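Peroxisomal acyl-coenzyme A oxidase 1 (Arabidopsis thaliana, PDB 1W07) catalyses the FAD-dependent oxidation of long- and medium-chain acyl-CoAs to 2-trans-enoyl-CoAs, passing electrons to oxygen to give hydrogen peroxide in peroxisomal beta-oxidation. Local coordinates at residues Phe48-Arg53 against Phe92-Ala97; Thr152-Pro157 against Arg191-Gly196; Ala462-Cys467 against Phe487-Leu492; Met129-Cys134 against Ser183-Val188; Cys556-Leu561 against Arg590-Gln595. The protein carries 1 engineered substitution. All coordinates share one frame; numbering follows the deposited sequence.

Contact 1 of 5, residues Phe48-Arg53 against Phe92-Ala97; sequences FEKSNR and FIDQPA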
# COMPACT_ATOMS: atom_id res chain seq x y z
N PHE B 48 4.54 27.87 7.76
CA PHE B 48 4.47 26.42 7.89
C PHE B 48 3.25 25.75 7.27
O PHE B 48 2.91 24.61 7.62
CB PHE B 48 4.59 26.03 9.37
CG PHE B 48 5.92 26.41 9.99
CD1 PHE B 48 6.00 26.76 11.34
CD2 PHE B 48 7.10 26.39 9.24
CE1 PHE B 48 7.22 27.10 11.93
CE2 PHE B 48 8.33 26.72 9.82
CZ PHE B 48 8.40 27.07 11.17
N GLU B 49 2.61 26.45 6.35
CA GLU B 49 1.46 25.91 5.65
C GLU B 49 1.94 24.72 4.83
O GLU B 49 3.03 24.77 4.26
CB GLU B 49 0.88 26.98 4.72
CG GLU B 49 -0.17 26.45 3.75
CD GLU B 49 -0.61 27.48 2.73
OE1 GLU B 49 0.26 28.22 2.21
OE2 GLU B 49 -1.82 27.54 2.44
N LYS B 50 1.13 23.67 4.76
CA LYS B 50 1.53 22.50 3.97
C LYS B 50 0.37 21.80 3.27
O LYS B 50 0.57 20.73 2.70
CB LYS B 50 2.27 21.48 4.84
CG LYS B 50 1.36 20.60 5.70
CD LYS B 50 1.49 20.93 7.17
CE LYS B 50 1.98 19.73 8.00
NZ LYS B 50 1.10 18.51 8.13
N SER B 51 -0.83 22.37 3.31
CA SER B 51 -1.99 21.75 2.65
C SER B 51 -1.96 22.01 1.14
O SER B 51 -2.74 21.43 0.39
CB SER B 51 -3.30 22.30 3.23
OG SER B 51 -3.45 23.68 2.98
N ASN B 52 -1.04 22.88 0.70
CA ASN B 52 -0.90 23.23 -0.71
C ASN B 52 0.34 22.55 -1.31
O ASN B 52 0.69 22.76 -2.47
CB ASN B 52 -0.75 24.76 -0.84
CG ASN B 52 0.62 25.26 -0.37
OD1 ASN B 52 1.14 24.79 0.64
ND2 ASN B 52 1.18 26.22 -1.10
N ARG B 53 0.97 21.71 -0.48
CA ARG B 53 2.18 21.01 -0.85
C ARG B 53 2.09 20.23 -2.16
O ARG B 53 3.05 20.20 -2.94
CB ARG B 53 2.56 20.08 0.31
CG ARG B 53 3.94 19.49 0.22
CD ARG B 53 4.14 18.50 1.36
NE ARG B 53 4.46 19.14 2.62
CZ ARG B 53 4.38 18.53 3.80
NH1 ARG B 53 3.97 17.28 3.87
NH2 ARG B 53 4.75 19.17 4.91
N PHE B 92 6.44 19.01 14.20
CA PHE B 92 5.17 19.49 13.70
C PHE B 92 5.22 20.21 12.34
O PHE B 92 4.22 20.27 11.64
CB PHE B 92 4.47 20.33 14.77
CG PHE B 92 4.02 19.52 15.96
CD1 PHE B 92 4.68 19.62 17.18
CD2 PHE B 92 2.96 18.63 15.84
CE1 PHE B 92 4.29 18.85 18.27
CE2 PHE B 92 2.56 17.85 16.93
CZ PHE B 92 3.22 17.96 18.14
N ILE B 93 6.38 20.73 11.97
CA ILE B 93 6.53 21.37 10.66
C ILE B 93 6.21 20.26 9.63
O ILE B 93 5.73 20.53 8.52
CB ILE B 93 7.97 21.92 10.46
CG1 ILE B 93 8.17 23.16 11.35
CG2 ILE B 93 8.23 22.25 9.00
CD1 ILE B 93 9.58 23.74 11.30
N ASP B 94 6.49 19.02 10.03
CA ASP B 94 6.17 17.84 9.25
C ASP B 94 6.61 17.86 7.78
O ASP B 94 5.82 17.59 6.88
CB ASP B 94 4.65 17.65 9.34
CG ASP B 94 4.20 16.30 8.84
OD1 ASP B 94 3.10 16.23 8.25
OD2 ASP B 94 4.92 15.30 9.07
N GLN B 95 7.88 18.18 7.54
CA GLN B 95 8.34 18.22 6.16
C GLN B 95 9.76 17.69 6.02
O GLN B 95 10.72 18.34 6.43
CB GLN B 95 8.23 19.64 5.62
CG GLN B 95 8.51 19.76 4.12
CD GLN B 95 7.70 20.86 3.45
OE1 GLN B 95 6.50 21.00 3.69
NE2 GLN B 95 8.35 21.62 2.58
N PRO B 96 9.91 16.50 5.43
CA PRO B 96 11.22 15.87 5.23
C PRO B 96 12.20 16.89 4.64
O PRO B 96 11.91 17.51 3.61
CB PRO B 96 10.90 14.74 4.26
CG PRO B 96 9.52 14.32 4.71
CD PRO B 96 8.83 15.65 4.89
N ALA B 97 13.35 17.06 5.29
CA ALA B 97 14.33 18.04 4.85
C ALA B 97 15.72 17.67 5.34
O ALA B 97 15.88 16.88 6.27
CB ALA B 97 13.94 19.43 5.38
O HOH W 1 5.08 22.84 7.16
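A buried polar contact in the N-terminal helical domain joins the loop between helices 29-43 and 58-78 to the C-terminal end of helix 83-93. Asp94, with positive phi, is the first residue to leave that helix, and the loop's basic side chains gather round the exit. Arg53 extends with CG anti to its backbone N (chi1 -168°), bends at chi3 and meets Gln95 tip to tip, guanidinium and amide planes nearly perpendicular (86°). Its NH2 donates two bent hydrogen bonds, to Asp94 O at 2.7 Å from above the carbonyl plane and to Gln95 OE1 at 2.8 Å on a lone pair; NE adds a weak bond to the same OE1. Arg53 NH1 pairs with Glu412. Lys50, bent at three torsions, lays CG over one guanidinium face and crosses Asp94 at about a right angle, NZ reaching the anti lone pair of OD1 at 3.0 Å. Arg298 also salt-bridges that OD1, so one carboxylate oxygen is shared by two cations, probably keeping Asp94 ionised. A water bridges Phe48 O and Ile93 O. Ile93 lies over one face of the Phe48 ring, its CG1 3.8 Å from the centroid in a CH-pi contact and CD1 3.5 Å from CZ.

Contact 2 of 5, residues Thr152-Pro157 against Arg191-Gly196; sequences TATLDP and RLITNG. Engineered in segment 152-157: Leu155 (natural residue Phe).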
# COMPACT_ATOMS: atom_id res chain seq x y z
N THR B 152 36.33 3.58 -1.81
CA THR B 152 37.57 3.33 -1.09
C THR B 152 38.18 4.59 -0.49
O THR B 152 37.96 5.69 -0.99
CB THR B 152 38.62 2.67 -2.00
OG1 THR B 152 38.86 3.50 -3.13
CG2 THR B 152 38.13 1.34 -2.48
N ALA B 153 38.94 4.39 0.59
CA ALA B 153 39.64 5.47 1.27
C ALA B 153 41.07 4.96 1.50
O ALA B 153 41.33 4.23 2.47
CB ALA B 153 38.95 5.80 2.59
N THR B 154 41.99 5.31 0.61
CA THR B 154 43.37 4.86 0.71
C THR B 154 44.30 5.96 1.22
O THR B 154 44.33 7.07 0.68
CB THR B 154 43.90 4.38 -0.67
OG1 THR B 154 42.88 3.59 -1.30
CG2 THR B 154 45.17 3.53 -0.50
N LEU B 155 45.05 5.66 2.28
CA LEU B 155 45.95 6.64 2.86
C LEU B 155 47.16 6.92 1.98
O LEU B 155 47.67 6.02 1.31
CB LEU B 155 46.44 6.18 4.23
CG LEU B 155 47.42 7.13 4.93
CD1 LEU B 155 46.73 8.46 5.23
CD2 LEU B 155 47.93 6.49 6.22
N ASP B 156 47.60 8.17 1.99
CA ASP B 156 48.77 8.61 1.22
C ASP B 156 49.77 9.19 2.22
O ASP B 156 49.73 10.38 2.53
CB ASP B 156 48.38 9.70 0.21
CG ASP B 156 49.53 10.09 -0.70
OD1 ASP B 156 50.69 10.04 -0.24
OD2 ASP B 156 49.28 10.45 -1.87
N PRO B 157 50.67 8.34 2.75
CA PRO B 157 51.69 8.75 3.73
C PRO B 157 52.50 9.97 3.31
O PRO B 157 52.75 10.87 4.11
CB PRO B 157 52.56 7.51 3.86
CG PRO B 157 51.58 6.40 3.66
CD PRO B 157 50.78 6.90 2.47
N ARG B 191 35.84 1.63 2.31
CA ARG B 191 36.77 0.61 2.75
C ARG B 191 38.09 1.30 3.11
O ARG B 191 38.68 1.99 2.28
CB ARG B 191 37.00 -0.40 1.62
CG ARG B 191 35.72 -0.84 0.92
CD ARG B 191 35.93 -2.13 0.14
NE ARG B 191 36.07 -3.27 1.04
CZ ARG B 191 35.04 -3.94 1.56
NH1 ARG B 191 33.79 -3.60 1.26
NH2 ARG B 191 35.27 -4.93 2.41
N LEU B 192 38.53 1.12 4.34
CA LEU B 192 39.78 1.72 4.79
C LEU B 192 40.96 0.94 4.20
O LEU B 192 41.15 -0.24 4.50
CB LEU B 192 39.85 1.71 6.32
CG LEU B 192 40.78 2.71 7.01
CD1 LEU B 192 40.69 2.50 8.51
CD2 LEU B 192 42.21 2.51 6.55
N ILE B 193 41.75 1.60 3.37
CA ILE B 193 42.90 0.97 2.75
C ILE B 193 44.20 1.64 3.19
O ILE B 193 44.36 2.85 3.04
CB ILE B 193 42.80 1.01 1.21
CG1 ILE B 193 41.48 0.37 0.74
CG2 ILE B 193 43.95 0.26 0.60
CD1 ILE B 193 41.30 0.41 -0.77
N THR B 194 45.10 0.85 3.75
CA THR B 194 46.40 1.34 4.21
C THR B 194 47.36 0.16 4.32
O THR B 194 46.97 -0.95 4.68
CB THR B 194 46.28 2.04 5.58
OG1 THR B 194 47.55 2.62 5.93
CG2 THR B 194 45.89 1.05 6.67
N ASN B 195 48.62 0.41 3.99
CA ASN B 195 49.64 -0.64 4.04
C ASN B 195 49.24 -1.82 3.15
O ASN B 195 49.49 -2.98 3.48
CB ASN B 195 49.85 -1.12 5.48
CG ASN B 195 50.88 -0.29 6.22
OD1 ASN B 195 50.94 0.93 6.08
ND2 ASN B 195 51.70 -0.96 7.02
N GLY B 196 48.61 -1.51 2.01
CA GLY B 196 48.20 -2.55 1.08
C GLY B 196 47.18 -3.53 1.63
O GLY B 196 47.08 -4.66 1.17
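Two parallel strands, 152-156 and 185-194, lie side by side in the mixed sheet of the middle beta domain of the acyl-CoA dehydrogenase/oxidase fold, and Ile193 makes the largest side-chain contribution, on one face of the pair. Its CB lies beside Thr154, 3.6 Å from OG1. From there the two branches part. CG2, anti to the backbone N, meets CG2 of Thr154 at 3.7 Å, methyl to methyl. CG1 lies beside the backbone N (chi1 -56°) and runs back along the seam, passing Thr154 OG1 at 4.1 Å; the extended chi2 carries CD1 on to Thr152, where it touches CB and CG2, both at 3.7 Å, while remaining close to Thr154 OG1. Ile193 thus crosses both threonines obliquely on the face that Thr152, Thr154 and Arg191 share. Arg191 turns its tip away from the seam, with NE paired to Asp198. Ala153 and Leu192 point to the other face. Farther along, the engineered Leu155 lies alongside Thr194, both pointing the same way, with CD2 against OG1, whose polar partner is Gly265 O.

The backbone ladder is that of a regular parallel pair. Ala153 donates to Arg191 O and accepts from Ile193 N, the latter a nearly straight bond (169°) of 2.8 Å to Ala153 O. Strand 161-165 adjoins the other edge of strand 152-156, and strand 197-207 returns antiparallel beside 185-194. The last rung runs from Leu155 N to Ile193 O at 3.0 Å, nearly along the C=O axis, and the same oxygen receives a CA-H...O contact from Thr154 CA at 3.2 Å.

Contact 3 of 5, residues Ala462-Cys467 against Phe487-Leu492; sequences AHLLQC and FEARAL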
# COMPACT_ATOMS: atom_id res chain seq x y z
N ALA B 462 9.46 -26.45 28.99
CA ALA B 462 8.86 -27.62 29.64
C ALA B 462 7.37 -27.71 29.40
O ALA B 462 6.91 -28.53 28.61
CB ALA B 462 9.15 -27.58 31.14
N HIS B 463 6.60 -26.87 30.09
CA HIS B 463 5.15 -26.88 29.93
C HIS B 463 4.71 -26.17 28.66
O HIS B 463 3.62 -26.44 28.15
CB HIS B 463 4.46 -26.23 31.13
CG HIS B 463 3.85 -27.22 32.08
ND1 HIS B 463 3.00 -28.22 31.66
CD2 HIS B 463 3.97 -27.36 33.42
CE1 HIS B 463 2.61 -28.93 32.71
NE2 HIS B 463 3.19 -28.43 33.79
N LEU B 464 5.54 -25.26 28.17
CA LEU B 464 5.22 -24.51 26.96
C LEU B 464 5.06 -25.41 25.75
O LEU B 464 4.02 -25.40 25.09
CB LEU B 464 6.29 -23.44 26.71
CG LEU B 464 6.23 -22.26 27.69
CD1 LEU B 464 7.38 -21.31 27.44
CD2 LEU B 464 4.89 -21.53 27.56
N LEU B 465 6.09 -26.21 25.45
CA LEU B 465 6.04 -27.11 24.30
C LEU B 465 5.12 -28.31 24.52
O LEU B 465 5.18 -29.29 23.78
CB LEU B 465 7.44 -27.60 23.94
CG LEU B 465 8.31 -26.62 23.12
CD1 LEU B 465 9.68 -27.24 22.89
CD2 LEU B 465 7.62 -26.31 21.80
N GLN B 466 4.28 -28.23 25.54
CA GLN B 466 3.36 -29.32 25.84
C GLN B 466 2.17 -28.83 26.66
O GLN B 466 1.66 -29.56 27.51
CB GLN B 466 4.10 -30.43 26.60
N CYS B 467 1.73 -27.60 26.40
CA CYS B 467 0.60 -27.05 27.15
C CYS B 467 -0.77 -27.28 26.55
O CYS B 467 -0.92 -27.81 25.46
CB CYS B 467 0.76 -25.54 27.40
SG CYS B 467 0.97 -24.35 26.03
N PHE B 487 0.98 -17.02 23.36
CA PHE B 487 1.98 -16.40 22.47
C PHE B 487 3.40 -16.94 22.69
O PHE B 487 4.16 -17.07 21.73
CB PHE B 487 1.98 -14.88 22.63
CG PHE B 487 0.94 -14.18 21.80
CD1 PHE B 487 -0.41 -14.26 22.14
CD2 PHE B 487 1.30 -13.46 20.67
CE1 PHE B 487 -1.38 -13.64 21.35
CE2 PHE B 487 0.35 -12.83 19.88
CZ PHE B 487 -1.00 -12.93 20.22
N GLU B 488 3.76 -17.23 23.94
CA GLU B 488 5.10 -17.75 24.22
C GLU B 488 5.22 -19.15 23.63
O GLU B 488 6.21 -19.46 22.97
CB GLU B 488 5.36 -17.80 25.73
CG GLU B 488 5.36 -16.44 26.42
CD GLU B 488 5.66 -16.53 27.90
OE1 GLU B 488 5.32 -17.57 28.51
OE2 GLU B 488 6.21 -15.57 28.47
N ALA B 489 4.21 -19.98 23.85
CA ALA B 489 4.21 -21.33 23.31
C ALA B 489 4.28 -21.33 21.78
O ALA B 489 5.06 -22.06 21.17
CB ALA B 489 2.97 -22.07 23.76
N ARG B 490 3.45 -20.50 21.16
CA ARG B 490 3.42 -20.40 19.71
C ARG B 490 4.78 -20.00 19.13
O ARG B 490 5.23 -20.57 18.14
CB ARG B 490 2.33 -19.40 19.30
CG ARG B 490 2.36 -18.99 17.84
CD ARG B 490 2.76 -17.54 17.71
NE ARG B 490 2.67 -17.05 16.33
CZ ARG B 490 2.55 -15.76 16.01
NH1 ARG B 490 2.51 -14.85 16.98
NH2 ARG B 490 2.48 -15.39 14.75
N ALA B 491 5.42 -19.02 19.75
CA ALA B 491 6.73 -18.55 19.29
C ALA B 491 7.81 -19.60 19.52
O ALA B 491 8.59 -19.92 18.62
CB ALA B 491 7.10 -17.26 20.02
N LEU B 492 7.87 -20.13 20.74
CA LEU B 492 8.86 -21.14 21.10
C LEU B 492 8.70 -22.37 20.20
O LEU B 492 9.68 -22.92 19.72
CB LEU B 492 8.70 -21.55 22.57
CG LEU B 492 9.61 -22.68 23.08
CD1 LEU B 492 11.07 -22.30 22.89
CD2 LEU B 492 9.33 -22.91 24.55
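Apolar packing carries this contact, in which the end of the short helix 461-464 and the turn after it rest on one side of helix 480-503. Leu464 and Leu492 form its largest part and cross at about a right angle. Leu492, with CG anti to its backbone N (chi1 177°), reaches across so that a single methyl, CD2, does most of the touching: it meets both CB and CD1 of Leu464 at 3.8 Å. Leu465, the next residue, reaches the same methyl, its CG 4.1 Å from Leu492 CD2, again crossing at about a right angle. CD2 therefore rests against two successive leucines where the chain leaves its helix.

A second group of contacts centres on the small side chain of Ala489, which lets the backbones come close: its CA is 4.9 Å from that of Leu464. The methyl CB touches Leu464 O at 3.7 Å and SG of Cys467 at 3.8 Å. In Cys467, SG occupies the crowded position between the backbone N and the carbonyl carbon (chi1 57°), and its disulfide to Cys576 fastens the turn to the loop just before helix 579-596.

The polar component is slight. No hydrogen bond joins the two segments, and Glu488, extended beyond CG, crosses Leu464 obliquely, with Leu464 CD2 lying against the chain near OE1; that carboxylate forms a weak, long ion pair with Arg460.

Tyr457 packs beside Glu488 and Leu492, whereas Phe487 and Arg490 turn to helix 516-538, so helix 480-503 is packed between that helix and the 462-467 segment in the C-terminal helical region.

Contact 4 of 5, residues Met129-Cys134 against Ser183-Val188; sequences MQIIGC and STHAVV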
# COMPACT_ATOMS: atom_id res chain seq x y z
N MET B 129 25.71 25.20 12.82
CA MET B 129 25.30 25.12 11.43
C MET B 129 26.22 25.92 10.50
O MET B 129 25.77 26.42 9.46
CB MET B 129 23.86 25.63 11.27
CG MET B 129 22.83 24.94 12.16
SD MET B 129 22.08 23.46 11.45
CE MET B 129 21.60 24.08 9.89
N GLN B 130 27.50 26.04 10.86
CA GLN B 130 28.47 26.74 10.02
C GLN B 130 28.77 25.80 8.86
O GLN B 130 29.42 26.16 7.88
CB GLN B 130 29.74 27.06 10.80
CG GLN B 130 29.52 27.94 12.03
CD GLN B 130 30.81 28.29 12.73
OE1 GLN B 130 31.65 29.01 12.18
NE2 GLN B 130 31.00 27.77 13.93
N ILE B 131 28.28 24.57 9.01
CA ILE B 131 28.40 23.54 7.99
C ILE B 131 27.11 22.70 8.07
O ILE B 131 26.45 22.67 9.11
CB ILE B 131 29.60 22.60 8.21
CG1 ILE B 131 29.41 21.81 9.50
CG2 ILE B 131 30.89 23.42 8.26
CD1 ILE B 131 30.40 20.68 9.66
N ILE B 132 26.76 22.05 6.97
CA ILE B 132 25.57 21.21 6.92
C ILE B 132 26.03 19.85 6.42
O ILE B 132 26.58 19.72 5.33
CB ILE B 132 24.49 21.82 5.97
CG1 ILE B 132 23.99 23.14 6.55
CG2 ILE B 132 23.32 20.86 5.81
CD1 ILE B 132 23.02 23.88 5.65
N GLY B 133 25.81 18.82 7.24
CA GLY B 133 26.25 17.49 6.87
C GLY B 133 25.16 16.48 6.62
O GLY B 133 24.00 16.66 7.02
N CYS B 134 25.54 15.40 5.95
CA CYS B 134 24.61 14.32 5.63
C CYS B 134 25.33 13.00 5.90
O CYS B 134 26.54 13.00 6.15
CB CYS B 134 24.19 14.41 4.16
SG CYS B 134 25.54 14.43 2.95
N SER B 183 23.83 19.82 1.73
CA SER B 183 25.02 19.56 2.52
C SER B 183 26.31 20.07 1.92
O SER B 183 26.56 19.96 0.71
CB SER B 183 25.15 18.07 2.80
OG SER B 183 24.15 17.65 3.72
N THR B 184 27.14 20.66 2.78
CA THR B 184 28.44 21.18 2.35
C THR B 184 29.49 20.14 2.74
O THR B 184 30.56 20.08 2.14
CB THR B 184 28.79 22.51 3.06
OG1 THR B 184 28.85 22.32 4.48
CG2 THR B 184 27.75 23.58 2.73
N HIS B 185 29.16 19.33 3.74
CA HIS B 185 30.05 18.29 4.25
C HIS B 185 29.27 16.99 4.43
O HIS B 185 28.04 16.95 4.37
CB HIS B 185 30.64 18.69 5.61
CG HIS B 185 31.59 19.85 5.56
ND1 HIS B 185 31.18 21.14 5.27
CD2 HIS B 185 32.93 19.92 5.75
CE1 HIS B 185 32.24 21.94 5.28
NE2 HIS B 185 33.31 21.22 5.57
N ALA B 186 30.01 15.91 4.67
CA ALA B 186 29.35 14.64 4.88
C ALA B 186 30.25 13.59 5.50
O ALA B 186 31.47 13.61 5.33
CB ALA B 186 28.81 14.11 3.57
N VAL B 187 29.64 12.68 6.24
CA VAL B 187 30.40 11.58 6.79
C VAL B 187 30.31 10.48 5.72
O VAL B 187 29.23 9.92 5.49
CB VAL B 187 29.81 11.07 8.11
CG1 VAL B 187 30.51 9.77 8.52
CG2 VAL B 187 30.01 12.11 9.19
N VAL B 188 31.42 10.22 5.04
CA VAL B 188 31.44 9.19 4.00
C VAL B 188 32.00 7.86 4.50
O VAL B 188 33.02 7.83 5.20
CB VAL B 188 32.28 9.65 2.78
CG1 VAL B 188 32.30 8.55 1.69
CG2 VAL B 188 31.74 10.99 2.24
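The loosely bonded start of the parallel pairing of strands 133-136 and 185-194, in the middle beta domain beside the FAD site, forms where the chain leaves helix 116-128 through a Schellman motif at Met129. Ile132 O is gripped by two successive amides: Thr184 N at 2.8 Å, in the carbonyl plane, and His185 N at 3.1 Å, above it. The Thr184 hydroxyl works in return, OG1 accepting from Ile132 N in a long, straight bond (3.3 Å, 173°). OG1 hydrogen-bonds His185 ND1 at 2.7 Å, lying at the edge of the imidazole in its plane, which probably helps to set the ring's rotation. The Ile131 and His185 side chains cross at about a right angle, Ile131 CG2 coming obliquely to the ring, 3.6 Å from CE1. Gly133 CA gives a CA-H...O contact to His185 O. Ser183 OG is hydrogen-bonded to Gly178 O. The Cys134 side chain is about 6 Å from the flavin cofactor, which the next residue, Tyr135, binds. Leu655 of the second subunit packs on Ile132 and Thr184. The pairing continues through Val187 N, 3.1 Å from Cys134 O and nearly along its C=O axis, while Cys134 SG touches Ala186 CB at 3.3 Å.

Contact 5 of 5, residues Cys556-Leu561 against Arg590-Gln595; sequences CYIYAL and RSLYTQ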
# COMPACT_ATOMS: atom_id res chain seq x y z
N CYS B 556 -5.55 -3.54 24.52
CA CYS B 556 -4.51 -4.54 24.75
C CYS B 556 -4.94 -5.91 24.27
O CYS B 556 -4.19 -6.57 23.55
CB CYS B 556 -4.15 -4.63 26.24
SG CYS B 556 -2.97 -5.94 26.67
N TYR B 557 -6.14 -6.34 24.66
CA TYR B 557 -6.58 -7.66 24.25
C TYR B 557 -7.10 -7.75 22.82
O TYR B 557 -7.15 -8.83 22.24
CB TYR B 557 -7.58 -8.24 25.27
CG TYR B 557 -6.88 -8.54 26.57
CD1 TYR B 557 -6.80 -7.58 27.58
CD2 TYR B 557 -6.20 -9.75 26.75
CE1 TYR B 557 -6.04 -7.81 28.72
CE2 TYR B 557 -5.44 -9.98 27.90
CZ TYR B 557 -5.36 -9.01 28.87
OH TYR B 557 -4.55 -9.23 29.96
N ILE B 558 -7.49 -6.60 22.26
CA ILE B 558 -7.91 -6.55 20.86
C ILE B 558 -6.66 -6.83 20.03
O ILE B 558 -6.69 -7.61 19.08
CB ILE B 558 -8.45 -5.15 20.45
CG1 ILE B 558 -9.91 -4.98 20.89
CG2 ILE B 558 -8.30 -4.95 18.92
CD1 ILE B 558 -10.50 -3.61 20.59
N TYR B 559 -5.55 -6.18 20.38
CA TYR B 559 -4.29 -6.38 19.66
C TYR B 559 -3.89 -7.87 19.68
O TYR B 559 -3.66 -8.50 18.64
CB TYR B 559 -3.18 -5.51 20.29
CG TYR B 559 -1.82 -5.61 19.62
CD1 TYR B 559 -1.59 -5.12 18.33
CD2 TYR B 559 -0.77 -6.28 20.25
CE1 TYR B 559 -0.35 -5.30 17.68
CE2 TYR B 559 0.46 -6.48 19.62
CZ TYR B 559 0.67 -6.00 18.35
OH TYR B 559 1.91 -6.21 17.76
N ALA B 560 -3.84 -8.44 20.88
CA ALA B 560 -3.47 -9.84 21.06
C ALA B 560 -4.42 -10.81 20.37
O ALA B 560 -3.99 -11.68 19.61
CB ALA B 560 -3.37 -10.16 22.55
N LEU B 561 -5.71 -10.67 20.63
CA LEU B 561 -6.70 -11.57 20.03
C LEU B 561 -6.78 -11.42 18.52
O LEU B 561 -7.11 -12.37 17.82
CB LEU B 561 -8.07 -11.34 20.65
CG LEU B 561 -8.18 -11.61 22.16
CD1 LEU B 561 -9.61 -11.36 22.64
CD2 LEU B 561 -7.75 -13.04 22.43
N ARG B 590 -14.85 -9.92 19.09
CA ARG B 590 -16.07 -9.27 18.61
C ARG B 590 -16.66 -8.36 19.70
O ARG B 590 -16.97 -7.18 19.47
CB ARG B 590 -17.10 -10.34 18.23
CG ARG B 590 -18.01 -9.97 17.08
CD ARG B 590 -19.26 -10.84 17.06
NE ARG B 590 -18.95 -12.25 17.34
CZ ARG B 590 -18.27 -13.04 16.52
NH1 ARG B 590 -17.82 -12.58 15.36
NH2 ARG B 590 -18.02 -14.29 16.88
N SER B 591 -16.82 -8.92 20.89
CA SER B 591 -17.35 -8.18 22.02
C SER B 591 -16.49 -6.95 22.32
O SER B 591 -17.02 -5.89 22.63
CB SER B 591 -17.42 -9.09 23.24
OG SER B 591 -17.63 -8.31 24.41
N LEU B 592 -15.16 -7.09 22.25
CA LEU B 592 -14.26 -5.96 22.52
C LEU B 592 -14.46 -4.85 21.49
O LEU B 592 -14.30 -3.67 21.80
CB LEU B 592 -12.79 -6.42 22.53
CG LEU B 592 -12.36 -7.33 23.69
CD1 LEU B 592 -10.96 -7.84 23.46
CD2 LEU B 592 -12.42 -6.57 24.99
N TYR B 593 -14.80 -5.22 20.26
CA TYR B 593 -15.04 -4.21 19.24
C TYR B 593 -16.26 -3.38 19.67
O TYR B 593 -16.22 -2.14 19.68
CB TYR B 593 -15.30 -4.85 17.88
CG TYR B 593 -14.07 -5.49 17.23
CD1 TYR B 593 -12.78 -5.08 17.54
CD2 TYR B 593 -14.22 -6.45 16.23
CE1 TYR B 593 -11.65 -5.62 16.88
CE2 TYR B 593 -13.12 -7.00 15.56
CZ TYR B 593 -11.84 -6.58 15.88
OH TYR B 593 -10.76 -7.11 15.18
N THR B 594 -17.35 -4.07 20.01
CA THR B 594 -18.58 -3.42 20.45
C THR B 594 -18.33 -2.52 21.65
O THR B 594 -18.97 -1.48 21.79
CB THR B 594 -19.63 -4.47 20.81
OG1 THR B 594 -19.94 -5.23 19.64
CG2 THR B 594 -20.92 -3.82 21.36
N GLN B 595 -17.41 -2.92 22.52
CA GLN B 595 -17.11 -2.10 23.69
C GLN B 595 -16.29 -0.87 23.33
O GLN B 595 -16.46 0.20 23.91
CB GLN B 595 -16.35 -2.93 24.73
CG GLN B 595 -17.22 -3.96 25.42
CD GLN B 595 -16.43 -4.93 26.26
OE1 GLN B 595 -15.73 -4.54 27.19
NE2 GLN B 595 -16.56 -6.22 25.95
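Leu592 and Ile558 slide past each other in opposite directions at the crossing of two helices, 548-566 and 579-596, in the C-terminal helical domain. The local axes run 9.8 Å apart at their closest, with N-to-C directions 144° apart, so the pair is roughly antiparallel. Ile558 places CG1 beside the backbone N (chi1 -81°) and brings it against Leu592 CB at 3.6 Å. Its other branch, CG2, approaches Tyr593 from the ring's edge, near the ring plane, 4.0 Å from CE1; Ile558 CD1 lies near Tyr593 CD1. Ile558 thereby fits between two consecutive residues of helix 579-596. Leu592 answers with its tip: CD1 enters between Tyr557 CB and Leu561 CD1, each at 3.9 Å, and the two leucines cross at about a right angle. The Tyr557 ring itself leads away from the interface. No hydrogen bond crosses between the segments; the polar end of Tyr593 is instead bound to Asn332. This bond ties helix 579-596 to helix 328-363, which carries the FAD-binding residues Gln330 and Arg333 and also packs against Ile558. Tyr559 and Cys556 face helix 516-538, and Arg590, on the outer side, forms a salt bridge with Asp518 of the second subunit.

Overall arrangement
From the N terminus, contact 1 closes a mostly helical loop and ties the segment after helix 29-43 to the end of helix 83-93. Contacts 4 and 2 come next and cross along the chain: 129-134 and 152-157 pair in turn with the beginning and end of strand 185-194, so one strand joins the exit from the N-terminal helices to the middle beta domain. After the long central helices, contacts 3 and 5 close short loops in series within the C-terminal region. They touch where Phe487 CZ meets Ala560 O, whereas contact 4 lies across the chain's centre from both. Contacts 4 and 5 each reach the second subunit.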